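Local structure of TRAP dicarboxylate transporter, DctP subunit (Sulfurospirillum deleyianum, 4OVS) at residues E242-W245 against K246-K250. The protein binds succinate and probably delivers such dicarboxylates in the periplasm to a TRAP-type membrane transporter. Numbering follows the deposited sequence.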
ATOM      1  N   GLU A 242     -20.821  -0.371  -1.834  1.00 30.38           N
ATOM      2  CA  GLU A 242     -22.044  -0.389  -1.040  1.00 37.81           C
ATOM      3  C   GLU A 242     -23.319  -0.771  -1.837  1.00 37.82           C
ATOM      4  O   GLU A 242     -24.201  -1.475  -1.311  1.00 40.14           O
ATOM      5  CB  GLU A 242     -22.206   0.992  -0.410  1.00 41.47           C
ATOM      6  CG  GLU A 242     -23.278   1.125   0.591  1.00 45.21           C
ATOM      7  CD  GLU A 242     -23.209   2.483   1.247  1.00 52.75           C
ATOM      8  OE1 GLU A 242     -22.578   2.587   2.329  1.00 53.23           O
ATOM      9  OE2 GLU A 242     -23.761   3.446   0.655  1.00 55.82           O
ATOM     10  N   SER A 243     -23.442  -0.320  -3.085  1.00 31.25           N
ATOM     11  CA  SER A 243     -24.659  -0.619  -3.834  1.00 30.72           C
ATOM     12  C   SER A 243     -24.601  -2.038  -4.405  1.00 32.57           C
ATOM     13  O   SER A 243     -25.612  -2.744  -4.435  1.00 29.84           O
ATOM     14  CB  SER A 243     -24.913   0.441  -4.908  1.00 38.20           C
ATOM     15  OG  SER A 243     -23.805   0.573  -5.757  1.00 44.55           O
ATOM     16  N   PHE A 244     -23.407  -2.490  -4.799  1.00 36.87           N
ATOM     17  CA  PHE A 244     -23.231  -3.908  -5.094  1.00 30.34           C
ATOM     18  C   PHE A 244     -23.619  -4.758  -3.866  1.00 30.59           C
ATOM     19  O   PHE A 244     -24.395  -5.702  -3.983  1.00 31.67           O
ATOM     20  CB  PHE A 244     -21.784  -4.227  -5.538  1.00 36.00           C
ATOM     21  CG  PHE A 244     -21.376  -5.668  -5.297  1.00 33.88           C
ATOM     22  CD1 PHE A 244     -21.761  -6.677  -6.163  1.00 32.73           C
ATOM     23  CD2 PHE A 244     -20.593  -6.000  -4.201  1.00 31.01           C
ATOM     24  CE1 PHE A 244     -21.383  -7.995  -5.925  1.00 33.01           C
ATOM     25  CE2 PHE A 244     -20.226  -7.317  -3.936  1.00 29.63           C
ATOM     26  CZ  PHE A 244     -20.618  -8.314  -4.800  1.00 32.65           C
ATOM     27  N   TRP A 245     -23.100  -4.429  -2.690  1.00 27.99           N
ATOM     28  CA  TRP A 245     -23.365  -5.258  -1.518  1.00 31.08           C
ATOM     29  C   TRP A 245     -24.859  -5.206  -1.132  1.00 34.66           C
ATOM     30  O   TRP A 245     -25.438  -6.205  -0.698  1.00 32.75           O
ATOM     31  CB  TRP A 245     -22.512  -4.811  -0.341  1.00 29.61           C
ATOM     32  CG  TRP A 245     -22.418  -5.802   0.789  1.00 31.78           C
ATOM     33  CD1 TRP A 245     -22.735  -5.578   2.108  1.00 30.82           C
ATOM     34  CD2 TRP A 245     -21.953  -7.162   0.722  1.00 30.17           C
ATOM     35  NE1 TRP A 245     -22.501  -6.698   2.850  1.00 30.79           N
ATOM     36  CE2 TRP A 245     -22.012  -7.686   2.033  1.00 34.05           C
ATOM     37  CE3 TRP A 245     -21.493  -7.978  -0.305  1.00 30.68           C
ATOM     38  CZ2 TRP A 245     -21.642  -8.991   2.335  1.00 28.88           C
ATOM     39  CZ3 TRP A 245     -21.114  -9.282  -0.004  1.00 28.92           C
ATOM     40  CH2 TRP A 245     -21.178  -9.771   1.300  1.00 30.93           C
ATOM     41  N   LYS A 246     -25.471  -4.041  -1.284  1.00 34.45           N
ATOM     42  CA  LYS A 246     -26.896  -3.879  -0.953  1.00 39.55           C
ATOM     43  C   LYS A 246     -27.743  -4.856  -1.773  1.00 42.88           C
ATOM     44  O   LYS A 246     -28.637  -5.514  -1.244  1.00 41.19           O
ATOM     45  CB  LYS A 246     -27.340  -2.443  -1.223  1.00 41.04           C
ATOM     46  CG  LYS A 246     -28.793  -2.123  -0.811  1.00 50.68           C
ATOM     47  CD  LYS A 246     -28.856  -0.929   0.162  1.00 52.58           C
ATOM     48  CE  LYS A 246     -30.266  -0.657   0.642  1.00 54.69           C
ATOM     49  NZ  LYS A 246     -31.121  -0.046  -0.414  1.00 59.31           N
ATOM     50  N   LYS A 247     -27.413  -4.958  -3.058  1.00 43.38           N
ATOM     51  CA  LYS A 247     -28.104  -5.824  -4.014  1.00 44.68           C
ATOM     52  C   LYS A 247     -27.721  -7.298  -3.962  1.00 42.31           C
ATOM     53  O   LYS A 247     -28.457  -8.128  -4.466  1.00 41.75           O
ATOM     54  CB  LYS A 247     -27.790  -5.370  -5.442  1.00 41.52           C
ATOM     55  CG  LYS A 247     -28.436  -4.046  -5.888  1.00 49.20           C
ATOM     56  CD  LYS A 247     -27.774  -3.520  -7.206  1.00 55.97           C
ATOM     57  CE  LYS A 247     -27.804  -4.568  -8.357  1.00 53.14           C
ATOM     58  NZ  LYS A 247     -27.019  -4.177  -9.588  1.00 48.55           N
ATOM     59  N   PHE A 248     -26.554  -7.633  -3.414  1.00 36.46           N
ATOM     60  CA  PHE A 248     -26.045  -9.009  -3.522  1.00 30.69           C
ATOM     61  C   PHE A 248     -26.922  -9.905  -2.671  1.00 33.29           C
ATOM     62  O   PHE A 248     -27.357  -9.515  -1.608  1.00 29.32           O
ATOM     63  CB  PHE A 248     -24.607  -9.082  -3.065  1.00 29.05           C
ATOM     64  CG  PHE A 248     -23.917 -10.385  -3.386  1.00 27.74           C
ATOM     65  CD1 PHE A 248     -23.518 -10.670  -4.688  1.00 26.33           C
ATOM     66  CD2 PHE A 248     -23.641 -11.298  -2.379  1.00 32.44           C
ATOM     67  CE1 PHE A 248     -22.870 -11.842  -4.981  1.00 28.97           C
ATOM     68  CE2 PHE A 248     -23.007 -12.496  -2.657  1.00 27.70           C
ATOM     69  CZ  PHE A 248     -22.593 -12.762  -3.975  1.00 25.97           C
ATOM     70  N   PRO A 249     -27.210 -11.107  -3.169  1.00 32.16           N
ATOM     71  CA  PRO A 249     -28.188 -11.961  -2.512  1.00 29.53           C
ATOM     72  C   PRO A 249     -27.833 -12.407  -1.087  1.00 29.41           C
ATOM     73  O   PRO A 249     -26.746 -12.875  -0.775  1.00 30.19           O
ATOM     74  CB  PRO A 249     -28.338 -13.148  -3.480  1.00 29.40           C
ATOM     75  CG  PRO A 249     -27.928 -12.603  -4.814  1.00 33.24           C
ATOM     76  CD  PRO A 249     -26.892 -11.550  -4.543  1.00 30.86           C
ATOM     77  N   LYS A 250     -28.815 -12.260  -0.206  1.00 34.39           N
ATOM     78  CA  LYS A 250     -28.584 -12.422   1.224  1.00 36.93           C
ATOM     79  C   LYS A 250     -28.024 -13.780   1.573  1.00 33.74           C
ATOM     80  O   LYS A 250     -27.195 -13.871   2.454  1.00 33.52           O
ATOM     81  CB  LYS A 250     -29.886 -12.177   2.000  1.00 40.81           C
ATOM     82  CG  LYS A 250     -29.760 -12.316   3.485  1.00 42.49           C
ATOM     83  CD  LYS A 250     -31.036 -11.804   4.171  1.00 53.13           C
ATOM     84  CE  LYS A 250     -31.123 -12.202   5.648  1.00 54.27           C
ATOM     85  NZ  LYS A 250     -31.546 -13.629   5.833  1.00 55.60           N
TER
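K246 N donates to E242 O at 2.9 Å, and one residue further on K247 N reaches S243 O at 3.2 Å. Both bonds link residues four apart, the alpha-helical spacing, and in both the donor lies tilted out of the carbonyl plane. The short helix 242-247 then illustrates how a chain can leave a helix without losing its last amide: F248 N is shared between F244 O at 3.0 Å and W245 O at 3.3 Å, two weak bonds that span four and three residues, just as F248 turns to extended backbone angles.

Beside this helix end lies an aromatic cluster of F244, W245 and F248. The F244 and F248 side chains extend alongside each other in the same direction, with CE1 of F244 3.6 Å from CD1 of F248 and the ring planes inclined at 46°. On its other ortho carbon, CD2, F248 is met by W245 CZ3 at 4.0 Å; these rings are nearly parallel (8°) but offset enough that little of one covers the other. F248 CG stands anti to the backbone N (chi1 -169°), which swings the ring across the helix end, one ortho carbon facing F244 and the other W245. A serine in place of F248 would probably strip F244 CE1 and W245 CZ3 of the ring they both touch, opening a gap against I28 and V256.

Away from the succinate site, the cluster joins this surface helix to two elements of the fold. W245 and F248 pack on V256 of helix 253-289, whose K253 bonds W245 O and makes a cation-pi contact with the indole, while F244 stacks on H85 and, with F248, touches I28 of strand 26-31.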